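PDB 1I5P: pesticidal crystal protein Cry2Aa from Bacillus thuringiensis serovar kurstaki, which binds to midgut epithelial cells of dipteran and lepidopteran larvae and promotes their colloid-osmotic lysis. Local coordinates for residues A[222-227]-A[578-583]; A[258-263]-A[585-590]; A[554-559]-A[565-570]; A[605-610]-A[620-625]. All blocks are in the same frame, centred on the assembly; numbering follows the deposited sequence.

Contact 1: A[222-227]-A[578-583]; sequences YCINTY and DGVNDN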
loop_
_atom_site.group_PDB
_atom_site.type_symbol
_atom_site.label_atom_id
_atom_site.label_comp_id
_atom_site.label_asym_id
_atom_site.label_seq_id
_atom_site.Cartn_x
_atom_site.Cartn_y
_atom_site.Cartn_z
ATOM N N TYR A 222 15.756 3.731 9.603
ATOM C CA TYR A 222 15.405 4.873 10.441
ATOM C C TYR A 222 13.903 5.146 10.401
ATOM O O TYR A 222 13.282 5.398 11.434
ATOM C CB TYR A 222 16.155 6.132 9.996
ATOM C CG TYR A 222 15.692 7.375 10.726
ATOM C CD1 TYR A 222 16.058 7.615 12.052
ATOM C CD2 TYR A 222 14.838 8.284 10.107
ATOM C CE1 TYR A 222 15.581 8.735 12.744
ATOM C CE2 TYR A 222 14.353 9.400 10.786
ATOM C CZ TYR A 222 14.724 9.623 12.098
ATOM O OH TYR A 222 14.225 10.734 12.750
ATOM N N CYS A 223 13.321 5.102 9.204
ATOM C CA CYS A 223 11.886 5.343 9.050
ATOM C C CYS A 223 11.069 4.256 9.734
ATOM O O CYS A 223 10.120 4.540 10.463
ATOM C CB CYS A 223 11.504 5.402 7.566
ATOM S SG CYS A 223 12.092 6.863 6.703
ATOM N N ILE A 224 11.444 3.007 9.486
ATOM C CA ILE A 224 10.749 1.873 10.080
ATOM C C ILE A 224 10.824 1.915 11.601
ATOM O O ILE A 224 9.807 1.776 12.279
ATOM C CB ILE A 224 11.341 0.548 9.566
ATOM C CG1 ILE A 224 11.093 0.440 8.057
ATOM C CG2 ILE A 224 10.718 -0.639 10.313
ATOM C CD1 ILE A 224 11.886 -0.657 7.378
ATOM N N ASN A 225 12.022 2.115 12.135
ATOM C CA ASN A 225 12.194 2.171 13.581
ATOM C C ASN A 225 11.417 3.326 14.216
ATOM O O ASN A 225 10.785 3.151 15.253
ATOM C CB ASN A 225 13.680 2.283 13.939
ATOM C CG ASN A 225 14.474 1.042 13.545
ATOM O OD1 ASN A 225 13.914 -0.038 13.361
ATOM N ND2 ASN A 225 15.794 1.192 13.437
ATOM N N THR A 226 11.458 4.502 13.598
ATOM C CA THR A 226 10.745 5.656 14.143
ATOM C C THR A 226 9.247 5.377 14.230
ATOM O O THR A 226 8.605 5.651 15.245
ATOM C CB THR A 226 10.974 6.918 13.278
ATOM O OG1 THR A 226 12.371 7.230 13.252
ATOM C CG2 THR A 226 10.214 8.113 13.850
ATOM N N TYR A 227 8.695 4.826 13.158
ATOM C CA TYR A 227 7.274 4.524 13.122
ATOM C C TYR A 227 6.892 3.415 14.097
ATOM O O TYR A 227 5.896 3.531 14.808
ATOM C CB TYR A 227 6.863 4.122 11.712
ATOM C CG TYR A 227 5.422 3.674 11.607
ATOM C CD1 TYR A 227 4.386 4.601 11.559
ATOM C CD2 TYR A 227 5.100 2.321 11.541
ATOM C CE1 TYR A 227 3.062 4.194 11.440
ATOM C CE2 TYR A 227 3.778 1.903 11.426
ATOM C CZ TYR A 227 2.766 2.844 11.372
ATOM O OH TYR A 227 1.463 2.423 11.244
ATOM N N ASP A 578 20.180 -7.029 2.076
ATOM C CA ASP A 578 20.375 -5.666 1.607
ATOM C C ASP A 578 20.527 -4.704 2.776
ATOM O O ASP A 578 20.727 -3.504 2.590
ATOM C CB ASP A 578 19.203 -5.251 0.718
ATOM C CG ASP A 578 19.393 -5.677 -0.726
ATOM O OD1 ASP A 578 19.915 -6.787 -0.960
ATOM O OD2 ASP A 578 19.016 -4.901 -1.626
ATOM N N GLY A 579 20.433 -5.243 3.987
ATOM C CA GLY A 579 20.590 -4.424 5.174
ATOM C C GLY A 579 19.325 -3.832 5.768
ATOM O O GLY A 579 19.367 -3.277 6.859
ATOM N N VAL A 580 18.202 -3.946 5.065
ATOM C CA VAL A 580 16.943 -3.402 5.562
ATOM C C VAL A 580 16.226 -4.373 6.496
ATOM O O VAL A 580 15.935 -5.509 6.115
ATOM C CB VAL A 580 15.978 -3.073 4.399
ATOM C CG1 VAL A 580 14.643 -2.589 4.951
ATOM C CG2 VAL A 580 16.596 -2.029 3.488
ATOM N N ASN A 581 15.935 -3.926 7.715
ATOM C CA ASN A 581 15.222 -4.769 8.672
ATOM C C ASN A 581 13.778 -4.292 8.690
ATOM O O ASN A 581 13.455 -3.240 9.264
ATOM C CB ASN A 581 15.825 -4.657 10.074
ATOM C CG ASN A 581 15.453 -5.838 10.959
ATOM O OD1 ASN A 581 14.270 -6.126 11.171
ATOM N ND2 ASN A 581 16.462 -6.534 11.475
ATOM N N ASP A 582 12.918 -5.081 8.056
ATOM C CA ASP A 582 11.500 -4.769 7.932
ATOM C C ASP A 582 10.675 -5.677 8.833
ATOM O O ASP A 582 10.402 -6.823 8.483
ATOM C CB ASP A 582 11.067 -4.976 6.477
ATOM C CG ASP A 582 9.857 -4.153 6.098
ATOM O OD1 ASP A 582 9.073 -3.789 7.000
ATOM O OD2 ASP A 582 9.686 -3.878 4.887
ATOM N N ASN A 583 10.271 -5.160 9.986
ATOM C CA ASN A 583 9.473 -5.931 10.934
ATOM C C ASN A 583 10.086 -7.310 11.213
ATOM O O ASN A 583 9.378 -8.311 11.311
ATOM C CB ASN A 583 8.046 -6.084 10.396
ATOM C CG ASN A 583 7.094 -6.672 11.416
ATOM O OD1 ASN A 583 7.202 -6.400 12.607
ATOM N ND2 ASN A 583 6.148 -7.477 10.947
HETATM O O HOH W 1 14.641 -1.346 11.232
#
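Ile224 carries its long branch to Val580 and Asn581 through two torsions: CG1 lies anti to the carbonyl carbon (chi1 -64°), and chi2 of 167° stretches the branch out so that CD1 leads. The contact joins two domains of the three-domain delta-endotoxin fold, helix 202-232 of the N-terminal helical bundle and the short, weakly bonded strand at about 581-582 of the C-terminal beta sandwich. CD1 does nearly all the touching. It rests against the carbonyl oxygen of Asn581, Ile224 CD1 to Asn581 O being 3.6 Å, and meets one methyl of the valine, Ile224 CD1 to Val580 CG1 being 4.2 Å. The two side chains cross at about a right angle, and CD1 is the isoleucine atom that meets the valine. Ile224 CG2 also approaches, 3.9 Å from Asn581 O. Asp582 is grazed at its CA and at OD1 of its carboxylate, which is engaged by the backbone N-H groups of Phe516 and Gly517, in a loop whose Phe516 also packs on Ile224. Direct hydrogen bonds from this helix come one turn before Asn225, where the side-chain amide of Asn221 bonds to Asn581 N and Gly579 O. The polar link at Asn225 is indirect. One water donates both its hydrogens, at 2.6 Å from its oxygen to Asn225 OD1 and at 3.0 Å to Asn581 O, the same carbonyl oxygen that Ile224 CD1 touches.

Contact 2: A[258-263]-A[585-590]; sequences IWSLFK and ARFSDI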
loop_
_atom_site.group_PDB
_atom_site.type_symbol
_atom_site.label_atom_id
_atom_site.label_comp_id
_atom_site.label_asym_id
_atom_site.label_seq_id
_atom_site.Cartn_x
_atom_site.Cartn_y
_atom_site.Cartn_z
ATOM N N ILE A 258 9.683 2.102 -2.258
ATOM C CA ILE A 258 10.225 2.305 -3.589
ATOM C C ILE A 258 11.750 2.420 -3.575
ATOM O O ILE A 258 12.402 2.078 -4.561
ATOM C CB ILE A 258 9.612 3.551 -4.281
ATOM C CG1 ILE A 258 9.841 3.465 -5.792
ATOM C CG2 ILE A 258 10.233 4.826 -3.726
ATOM C CD1 ILE A 258 9.103 2.319 -6.469
ATOM N N TRP A 259 12.321 2.871 -2.458
ATOM C CA TRP A 259 13.777 3.026 -2.366
ATOM C C TRP A 259 14.544 1.736 -2.646
ATOM O O TRP A 259 15.517 1.740 -3.400
ATOM C CB TRP A 259 14.182 3.543 -0.986
ATOM C CG TRP A 259 13.630 4.888 -0.639
ATOM C CD1 TRP A 259 13.163 5.841 -1.506
ATOM C CD2 TRP A 259 13.502 5.441 0.672
ATOM N NE1 TRP A 259 12.748 6.952 -0.809
ATOM C CE2 TRP A 259 12.944 6.734 0.531
ATOM C CE3 TRP A 259 13.801 4.972 1.958
ATOM C CZ2 TRP A 259 12.680 7.560 1.623
ATOM C CZ3 TRP A 259 13.540 5.795 3.046
ATOM C CH2 TRP A 259 12.982 7.073 2.870
ATOM N N SER A 260 14.109 0.639 -2.034
ATOM C CA SER A 260 14.779 -0.638 -2.222
ATOM C C SER A 260 14.509 -1.216 -3.609
ATOM O O SER A 260 14.939 -2.328 -3.915
ATOM C CB SER A 260 14.361 -1.633 -1.129
ATOM O OG SER A 260 12.965 -1.855 -1.133
ATOM N N LEU A 261 13.787 -0.462 -4.439
ATOM C CA LEU A 261 13.503 -0.892 -5.809
ATOM C C LEU A 261 14.202 0.040 -6.796
ATOM O O LEU A 261 14.163 -0.184 -8.001
ATOM C CB LEU A 261 11.988 -0.915 -6.081
ATOM C CG LEU A 261 11.212 -2.002 -5.325
ATOM C CD1 LEU A 261 9.737 -1.904 -5.661
ATOM C CD2 LEU A 261 11.764 -3.390 -5.679
ATOM N N PHE A 262 14.842 1.088 -6.282
ATOM C CA PHE A 262 15.567 2.029 -7.139
ATOM C C PHE A 262 16.665 1.273 -7.890
ATOM O O PHE A 262 17.100 1.684 -8.965
ATOM C CB PHE A 262 16.214 3.142 -6.306
ATOM C CG PHE A 262 15.332 4.349 -6.075
ATOM C CD1 PHE A 262 15.851 5.480 -5.452
ATOM C CD2 PHE A 262 14.007 4.372 -6.498
ATOM C CE1 PHE A 262 15.069 6.616 -5.254
ATOM C CE2 PHE A 262 13.215 5.503 -6.307
ATOM C CZ PHE A 262 13.745 6.628 -5.685
ATOM N N LYS A 263 17.109 0.164 -7.306
ATOM C CA LYS A 263 18.154 -0.665 -7.901
ATOM C C LYS A 263 17.663 -1.323 -9.194
ATOM O O LYS A 263 18.447 -1.923 -9.928
ATOM C CB LYS A 263 18.592 -1.751 -6.909
ATOM C CG LYS A 263 17.565 -2.877 -6.764
ATOM C CD LYS A 263 17.590 -3.595 -5.408
ATOM C CE LYS A 263 18.655 -4.668 -5.298
ATOM N NZ LYS A 263 18.329 -5.590 -4.166
ATOM N N ALA A 585 12.104 -9.012 9.208
ATOM C CA ALA A 585 12.589 -9.627 7.978
ATOM C C ALA A 585 13.789 -8.870 7.412
ATOM O O ALA A 585 13.857 -7.647 7.495
ATOM C CB ALA A 585 11.465 -9.683 6.940
ATOM N N ARG A 586 14.742 -9.608 6.857
ATOM C CA ARG A 586 15.928 -9.013 6.247
ATOM C C ARG A 586 15.966 -9.556 4.830
ATOM O O ARG A 586 16.559 -10.603 4.561
ATOM C CB ARG A 586 17.192 -9.420 7.001
ATOM C CG ARG A 586 17.313 -8.778 8.364
ATOM C CD ARG A 586 18.459 -9.384 9.136
ATOM N NE ARG A 586 18.062 -9.657 10.508
ATOM C CZ ARG A 586 18.675 -10.524 11.301
ATOM N NH1 ARG A 586 19.723 -11.209 10.859
ATOM N NH2 ARG A 586 18.232 -10.714 12.536
ATOM N N PHE A 587 15.324 -8.830 3.925
ATOM C CA PHE A 587 15.224 -9.269 2.549
ATOM C C PHE A 587 16.513 -9.335 1.754
ATOM O O PHE A 587 17.513 -8.682 2.061
ATOM C CB PHE A 587 14.186 -8.411 1.799
ATOM C CG PHE A 587 14.765 -7.220 1.074
ATOM C CD1 PHE A 587 15.401 -7.371 -0.158
ATOM C CD2 PHE A 587 14.648 -5.941 1.609
ATOM C CE1 PHE A 587 15.908 -6.268 -0.844
ATOM C CE2 PHE A 587 15.153 -4.828 0.930
ATOM C CZ PHE A 587 15.782 -4.993 -0.298
ATOM N N SER A 588 16.456 -10.160 0.719
ATOM C CA SER A 588 17.538 -10.342 -0.222
ATOM C C SER A 588 16.830 -10.744 -1.502
ATOM O O SER A 588 15.835 -11.470 -1.456
ATOM C CB SER A 588 18.479 -11.458 0.219
ATOM O OG SER A 588 19.558 -11.563 -0.693
ATOM N N ASP A 589 17.317 -10.264 -2.639
ATOM C CA ASP A 589 16.706 -10.609 -3.914
ATOM C C ASP A 589 17.430 -11.804 -4.509
ATOM O O ASP A 589 18.609 -11.724 -4.836
ATOM C CB ASP A 589 16.760 -9.415 -4.871
ATOM C CG ASP A 589 15.915 -8.254 -4.391
ATOM O OD1 ASP A 589 14.987 -8.496 -3.593
ATOM O OD2 ASP A 589 16.170 -7.107 -4.815
ATOM N N ILE A 590 16.714 -12.915 -4.627
ATOM C CA ILE A 590 17.287 -14.135 -5.172
ATOM C C ILE A 590 17.014 -14.250 -6.662
ATOM O O ILE A 590 15.857 -14.254 -7.094
ATOM C CB ILE A 590 16.700 -15.389 -4.504
ATOM C CG1 ILE A 590 16.597 -15.198 -2.988
ATOM C CG2 ILE A 590 17.562 -16.593 -4.856
ATOM C CD1 ILE A 590 17.929 -14.971 -2.284
HETATM O O HOH W 2 19.679 -8.315 -3.190
#
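The ring of Phe587 has Lys263 NZ at its edge, near the ring plane and 4.2 Å from Phe587 CE1, while Ser260 CB comes in obliquely, 3.7 Å from Phe587 CZ. Arg548, from the neighbouring strand 541-550, adds a cation-pi contact to the same ring. The second flat group in the contact, the Asp589 carboxylate, is met by the lysine from above its plane. Lys263 NZ donates to Asp589 OD2 over 2.7 Å, a salt bridge in which the ammonium stands 49° out of the carboxylate plane. The two side chains come from opposite directions, and the lysine chain, bent at chi3 (-82°), brings Lys263 CE to 3.5 Å from Asp589 OD2 as well. These residues join the end of helix 238-259, the last long helix of the N-terminal bundle, the domain thought to form the pore in this toxin family, to strand 585-597 of the C-terminal jelly-roll sandwich; a type I turn from Trp259 to Phe262 precedes Lys263. The charges are shared more widely: Lys263 forms a second salt bridge with Asp578, and Asp589 OD2 also accepts from Tyr264 OH while its OD1 pairs with Arg548. With two carboxylates near, the lysine probably stays protonated in this buried setting. A water bridges the two segments, accepting from Lys263 NZ at 3.2 Å and from Asp589 N at 3.1 Å.

Contact 3: A[554-559]-A[565-570]; sequences NSTIRV and VYTVSN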
loop_
_atom_site.group_PDB
_atom_site.type_symbol
_atom_site.label_atom_id
_atom_site.label_comp_id
_atom_site.label_asym_id
_atom_site.label_seq_id
_atom_site.Cartn_x
_atom_site.Cartn_y
_atom_site.Cartn_z
ATOM N N ASN A 554 18.396 -21.416 7.251
ATOM C CA ASN A 554 18.498 -21.992 5.918
ATOM C C ASN A 554 17.167 -22.476 5.377
ATOM O O ASN A 554 16.318 -22.978 6.114
ATOM C CB ASN A 554 19.492 -23.148 5.897
ATOM C CG ASN A 554 20.925 -22.683 5.924
ATOM O OD1 ASN A 554 21.320 -21.799 5.167
ATOM N ND2 ASN A 554 21.723 -23.290 6.796
ATOM N N SER A 555 17.005 -22.310 4.072
ATOM C CA SER A 555 15.799 -22.720 3.386
ATOM C C SER A 555 16.147 -23.060 1.944
ATOM O O SER A 555 17.207 -22.676 1.444
ATOM C CB SER A 555 14.755 -21.599 3.437
ATOM O OG SER A 555 15.292 -20.377 2.961
ATOM N N THR A 556 15.263 -23.795 1.281
ATOM C CA THR A 556 15.488 -24.176 -0.104
ATOM C C THR A 556 14.285 -23.768 -0.941
ATOM O O THR A 556 13.141 -24.070 -0.594
ATOM C CB THR A 556 15.698 -25.695 -0.240
ATOM O OG1 THR A 556 16.820 -26.092 0.558
ATOM C CG2 THR A 556 15.961 -26.072 -1.698
ATOM N N ILE A 557 14.550 -23.080 -2.044
ATOM C CA ILE A 557 13.485 -22.629 -2.924
ATOM C C ILE A 557 13.447 -23.432 -4.218
ATOM O O ILE A 557 14.465 -23.597 -4.889
ATOM C CB ILE A 557 13.652 -21.136 -3.285
ATOM C CG1 ILE A 557 13.757 -20.290 -2.017
ATOM C CG2 ILE A 557 12.458 -20.665 -4.103
ATOM C CD1 ILE A 557 14.041 -18.828 -2.284
ATOM N N ARG A 558 12.266 -23.937 -4.555
ATOM C CA ARG A 558 12.073 -24.699 -5.782
ATOM C C ARG A 558 10.982 -24.020 -6.600
ATOM O O ARG A 558 9.808 -24.018 -6.222
ATOM C CB ARG A 558 11.678 -26.145 -5.471
ATOM C CG ARG A 558 12.832 -27.005 -4.955
ATOM C CD ARG A 558 12.376 -28.425 -4.648
ATOM N NE ARG A 558 13.499 -29.316 -4.357
ATOM C CZ ARG A 558 14.234 -29.276 -3.249
ATOM N NH1 ARG A 558 13.970 -28.385 -2.302
ATOM N NH2 ARG A 558 15.235 -30.132 -3.091
ATOM N N VAL A 559 11.386 -23.429 -7.715
ATOM C CA VAL A 559 10.456 -22.730 -8.585
ATOM C C VAL A 559 10.182 -23.544 -9.839
ATOM O O VAL A 559 11.104 -23.983 -10.524
ATOM C CB VAL A 559 11.015 -21.349 -8.993
ATOM C CG1 VAL A 559 10.025 -20.633 -9.897
ATOM C CG2 VAL A 559 11.301 -20.521 -7.752
ATOM N N VAL A 565 12.383 -26.443 -13.627
ATOM C CA VAL A 565 12.447 -26.450 -12.173
ATOM C C VAL A 565 13.755 -25.829 -11.709
ATOM O O VAL A 565 14.828 -26.381 -11.946
ATOM C CB VAL A 565 12.369 -27.882 -11.608
ATOM C CG1 VAL A 565 12.290 -27.837 -10.088
ATOM C CG2 VAL A 565 11.165 -28.604 -12.187
ATOM N N TYR A 566 13.670 -24.674 -11.058
ATOM C CA TYR A 566 14.865 -24.009 -10.559
ATOM C C TYR A 566 14.972 -24.240 -9.059
ATOM O O TYR A 566 14.007 -24.041 -8.320
ATOM C CB TYR A 566 14.813 -22.506 -10.837
ATOM C CG TYR A 566 14.634 -22.142 -12.291
ATOM C CD1 TYR A 566 13.368 -22.122 -12.875
ATOM C CD2 TYR A 566 15.729 -21.806 -13.082
ATOM C CE1 TYR A 566 13.195 -21.770 -14.212
ATOM C CE2 TYR A 566 15.570 -21.454 -14.423
ATOM C CZ TYR A 566 14.302 -21.438 -14.977
ATOM O OH TYR A 566 14.149 -21.092 -16.298
ATOM N N THR A 567 16.151 -24.655 -8.615
ATOM C CA THR A 567 16.373 -24.914 -7.201
ATOM C C THR A 567 17.475 -24.028 -6.636
ATOM O O THR A 567 18.598 -24.019 -7.135
ATOM C CB THR A 567 16.752 -26.389 -6.965
ATOM O OG1 THR A 567 15.744 -27.235 -7.527
ATOM C CG2 THR A 567 16.873 -26.679 -5.478
ATOM N N VAL A 568 17.141 -23.269 -5.599
ATOM C CA VAL A 568 18.116 -22.399 -4.954
ATOM C C VAL A 568 18.263 -22.876 -3.520
ATOM O O VAL A 568 17.353 -22.717 -2.704
ATOM C CB VAL A 568 17.664 -20.930 -4.957
ATOM C CG1 VAL A 568 18.743 -20.059 -4.337
ATOM C CG2 VAL A 568 17.374 -20.484 -6.382
ATOM N N SER A 569 19.414 -23.470 -3.225
ATOM C CA SER A 569 19.686 -24.004 -1.895
ATOM C C SER A 569 20.459 -23.049 -1.005
ATOM O O SER A 569 21.082 -22.101 -1.474
ATOM C CB SER A 569 20.467 -25.314 -2.012
ATOM O OG SER A 569 19.784 -26.240 -2.833
ATOM N N ASN A 570 20.415 -23.321 0.292
ATOM C CA ASN A 570 21.119 -22.516 1.273
ATOM C C ASN A 570 20.702 -21.055 1.229
ATOM O O ASN A 570 21.535 -20.156 1.341
ATOM C CB ASN A 570 22.629 -22.639 1.054
ATOM C CG ASN A 570 23.105 -24.077 1.111
ATOM O OD1 ASN A 570 22.799 -24.807 2.054
ATOM N ND2 ASN A 570 23.861 -24.491 0.098
#
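Backbone hydrogen bonds carry this contact, pairing Ile557 with Val568 and Val559 with Tyr566 in two antiparallel hydrogen-bonded pairs. In the first, Ile557 N reaches Val568 O at 2.9 Å and Val568 N returns to Ile557 O at 2.8 Å. In the second, Val559 N to Tyr566 O is 2.8 Å and Tyr566 N to Val559 O is 2.7 Å. All four are nearly straight, with angles at hydrogen from 163° to 172°. Between them Arg558 and Thr567 form the non-hydrogen-bonded pair, where CA-H groups add weaker contacts to carbonyls that already accept an N-H: Thr567 CA lies 3.3 Å from Ile557 O.

Apolar packing occupies the face bearing Ile557, Val559, Tyr566 and Val568, with the beta carbons of each pair in register. This face turns inward, onto Leu547 and Ile592 of strands 541-550 and 585-597. Tyr566 sets Val559 O near the plane of its ring, at the edge, and its hydroxyl bonds to Arg564.

Mixed contacts cover the face bearing Arg558 and Thr567. The two side chains lie side by side and point the same way, with Arg558 CG 3.9 Å from Thr567 OG1; the threonine's CG2, anti to the backbone N (chi1 -55° for OG1), sits over one face of the guanidinium. Thr567 CG2 also meets Thr556 CG2 at 3.9 Å, and Thr556 OG1 bonds onward to Asn612.

Strands 555-561 and 564-571 run antiparallel and make a beta hairpin in one sheet of the C-terminal jelly-roll sandwich.

Contact 4: A[605-610]-A[620-625]; sequences LDINVT and MNIMFV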
loop_
_atom_site.group_PDB
_atom_site.type_symbol
_atom_site.label_atom_id
_atom_site.label_comp_id
_atom_site.label_asym_id
_atom_site.label_seq_id
_atom_site.Cartn_x
_atom_site.Cartn_y
_atom_site.Cartn_z
ATOM N N LEU A 605 3.143 -20.160 -11.834
ATOM C CA LEU A 605 4.434 -20.035 -11.179
ATOM C C LEU A 605 4.312 -20.701 -9.823
ATOM O O LEU A 605 3.601 -20.201 -8.949
ATOM C CB LEU A 605 4.803 -18.560 -10.987
ATOM C CG LEU A 605 5.948 -18.261 -10.009
ATOM C CD1 LEU A 605 7.250 -18.850 -10.533
ATOM C CD2 LEU A 605 6.082 -16.754 -9.816
ATOM N N ASP A 606 4.982 -21.834 -9.647
ATOM C CA ASP A 606 4.927 -22.537 -8.373
ATOM C C ASP A 606 6.186 -22.287 -7.567
ATOM O O ASP A 606 7.298 -22.521 -8.034
ATOM C CB ASP A 606 4.734 -24.041 -8.589
ATOM C CG ASP A 606 3.394 -24.375 -9.205
ATOM O OD1 ASP A 606 2.388 -23.743 -8.818
ATOM O OD2 ASP A 606 3.343 -25.277 -10.071
ATOM N N ILE A 607 5.995 -21.781 -6.356
ATOM C CA ILE A 607 7.106 -21.497 -5.464
ATOM C C ILE A 607 7.021 -22.425 -4.255
ATOM O O ILE A 607 6.150 -22.269 -3.397
ATOM C CB ILE A 607 7.077 -20.023 -5.000
ATOM C CG1 ILE A 607 7.119 -19.094 -6.223
ATOM C CG2 ILE A 607 8.253 -19.741 -4.089
ATOM C CD1 ILE A 607 7.119 -17.602 -5.894
ATOM N N ASN A 608 7.921 -23.402 -4.206
ATOM C CA ASN A 608 7.955 -24.360 -3.111
ATOM C C ASN A 608 9.117 -24.065 -2.177
ATOM O O ASN A 608 10.254 -23.887 -2.611
ATOM C CB ASN A 608 8.055 -25.786 -3.655
ATOM C CG ASN A 608 8.282 -26.815 -2.560
ATOM O OD1 ASN A 608 9.414 -27.048 -2.133
ATOM N ND2 ASN A 608 7.204 -27.425 -2.092
ATOM N N VAL A 609 8.824 -24.017 -0.884
ATOM C CA VAL A 609 9.850 -23.714 0.092
ATOM C C VAL A 609 10.076 -24.822 1.105
ATOM O O VAL A 609 9.136 -25.357 1.696
ATOM C CB VAL A 609 9.524 -22.406 0.849
ATOM C CG1 VAL A 609 10.584 -22.140 1.912
ATOM C CG2 VAL A 609 9.456 -21.243 -0.132
ATOM N N THR A 610 11.346 -25.157 1.286
ATOM C CA THR A 610 11.762 -26.173 2.234
ATOM C C THR A 610 12.393 -25.413 3.390
ATOM O O THR A 610 13.337 -24.653 3.185
ATOM C CB THR A 610 12.824 -27.107 1.621
ATOM O OG1 THR A 610 12.281 -27.753 0.463
ATOM C CG2 THR A 610 13.259 -28.158 2.629
ATOM N N MET A 620 8.512 -12.266 0.234
ATOM C CA MET A 620 8.173 -10.844 0.222
ATOM C C MET A 620 7.729 -10.205 -1.089
ATOM O O MET A 620 6.807 -9.382 -1.092
ATOM C CB MET A 620 9.338 -10.068 0.828
ATOM C CG MET A 620 9.641 -10.526 2.251
ATOM S SD MET A 620 11.169 -9.869 2.895
ATOM C CE MET A 620 10.642 -8.182 3.240
ATOM N N ASN A 621 8.385 -10.547 -2.196
ATOM C CA ASN A 621 7.991 -9.998 -3.487
ATOM C C ASN A 621 8.412 -10.909 -4.627
ATOM O O ASN A 621 9.384 -11.659 -4.526
ATOM C CB ASN A 621 8.588 -8.604 -3.719
ATOM C CG ASN A 621 7.684 -7.714 -4.586
ATOM O OD1 ASN A 621 6.802 -8.203 -5.301
ATOM N ND2 ASN A 621 7.907 -6.402 -4.522
ATOM N N ILE A 622 7.657 -10.828 -5.713
ATOM C CA ILE A 622 7.917 -11.614 -6.904
ATOM C C ILE A 622 8.111 -10.581 -7.999
ATOM O O ILE A 622 7.188 -9.831 -8.323
ATOM C CB ILE A 622 6.704 -12.519 -7.243
ATOM C CG1 ILE A 622 6.429 -13.473 -6.077
ATOM C CG2 ILE A 622 6.971 -13.308 -8.523
ATOM C CD1 ILE A 622 5.061 -14.155 -6.145
ATOM N N MET A 623 9.305 -10.522 -8.567
ATOM C CA MET A 623 9.543 -9.538 -9.608
ATOM C C MET A 623 10.198 -10.070 -10.863
ATOM O O MET A 623 11.213 -10.769 -10.809
ATOM C CB MET A 623 10.365 -8.371 -9.062
ATOM C CG MET A 623 11.535 -8.792 -8.230
ATOM S SD MET A 623 11.205 -8.562 -6.485
ATOM C CE MET A 623 12.885 -8.352 -5.904
ATOM N N PHE A 624 9.585 -9.738 -11.997
ATOM C CA PHE A 624 10.085 -10.133 -13.305
ATOM C C PHE A 624 10.788 -8.908 -13.871
ATOM O O PHE A 624 10.184 -7.842 -14.023
ATOM C CB PHE A 624 8.937 -10.560 -14.219
ATOM C CG PHE A 624 8.172 -11.746 -13.709
ATOM C CD1 PHE A 624 7.231 -11.597 -12.703
ATOM C CD2 PHE A 624 8.418 -13.019 -14.213
ATOM C CE1 PHE A 624 6.539 -12.697 -12.203
ATOM C CE2 PHE A 624 7.729 -14.133 -13.714
ATOM C CZ PHE A 624 6.790 -13.964 -12.707
ATOM N N VAL A 625 12.069 -9.069 -14.170
ATOM C CA VAL A 625 12.873 -7.976 -14.683
ATOM C C VAL A 625 13.430 -8.317 -16.063
ATOM O O VAL A 625 13.834 -9.453 -16.311
ATOM C CB VAL A 625 14.035 -7.690 -13.701
ATOM C CG1 VAL A 625 14.840 -6.491 -14.164
ATOM C CG2 VAL A 625 13.466 -7.460 -12.298
#
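The strand segments carrying Leu605 and Ile607 on one side and Ile622 and Phe624 on the other pass 11.5 Å apart, with 139° between their directions. That spacing is far beyond hydrogen-bonding range for neighbouring strands and fits two facing sheets of a beta sandwich, here the jelly-roll of the C-terminal domain. Strand 602-610 belongs to one sheet and strand 617-626 to the other, and buried apolar side chains meet in the layer between them. Ile607 and Ile622 reach toward each other tip to tip, Ile607 CD1 standing 4.0 Å from Ile622 CD1. Both have CG1 anti to the carbonyl carbon and a near-straight chi2 (-179° in Ile607, 165° in Ile622), which extends each long branch into the gap. Leu605 and Ile622 instead slide past each other in opposite directions, and it is the shorter branch of the isoleucine that is touched. Ile622 thus divides its two branches between two partners on the opposing strand. Around Leu605 and Ile622 the layer is continued by Val559, which packs on Leu605, and by Ile496, against which Ile622 and Phe624 rest. The Phe624 ring is stacked on Phe494 and takes Leu605 obliquely. A single leucine methyl serves both neighbours, Leu605 CD2 lying 3.8 Å from Ile622 CG2 and 4.1 Å from Phe624 CZ.

How the contacts relate
Contacts 1 and 2 tie the helical bundle to the C-terminal sandwich, whereas contacts 3 and 4 lie within the sandwich itself. The interface is buried yet mixes apolar touches with water and charge, and its two contacts meet where Asp578 of contact 1 pairs with Lys263 of contact 2. Contact 4 is wholly apolar core between the sheets. Contact 3 is backbone-bonded within one sheet and has exposed residues on its outer side. Strands 555-561 and 602-610 are neighbours, so contact 3 lies in the sheet that supplies one side of contact 4, while strand 585-597 carries contact 2 close to Met620 and Met623 of contact 4 and, through Ile590, to Val568 of contact 3.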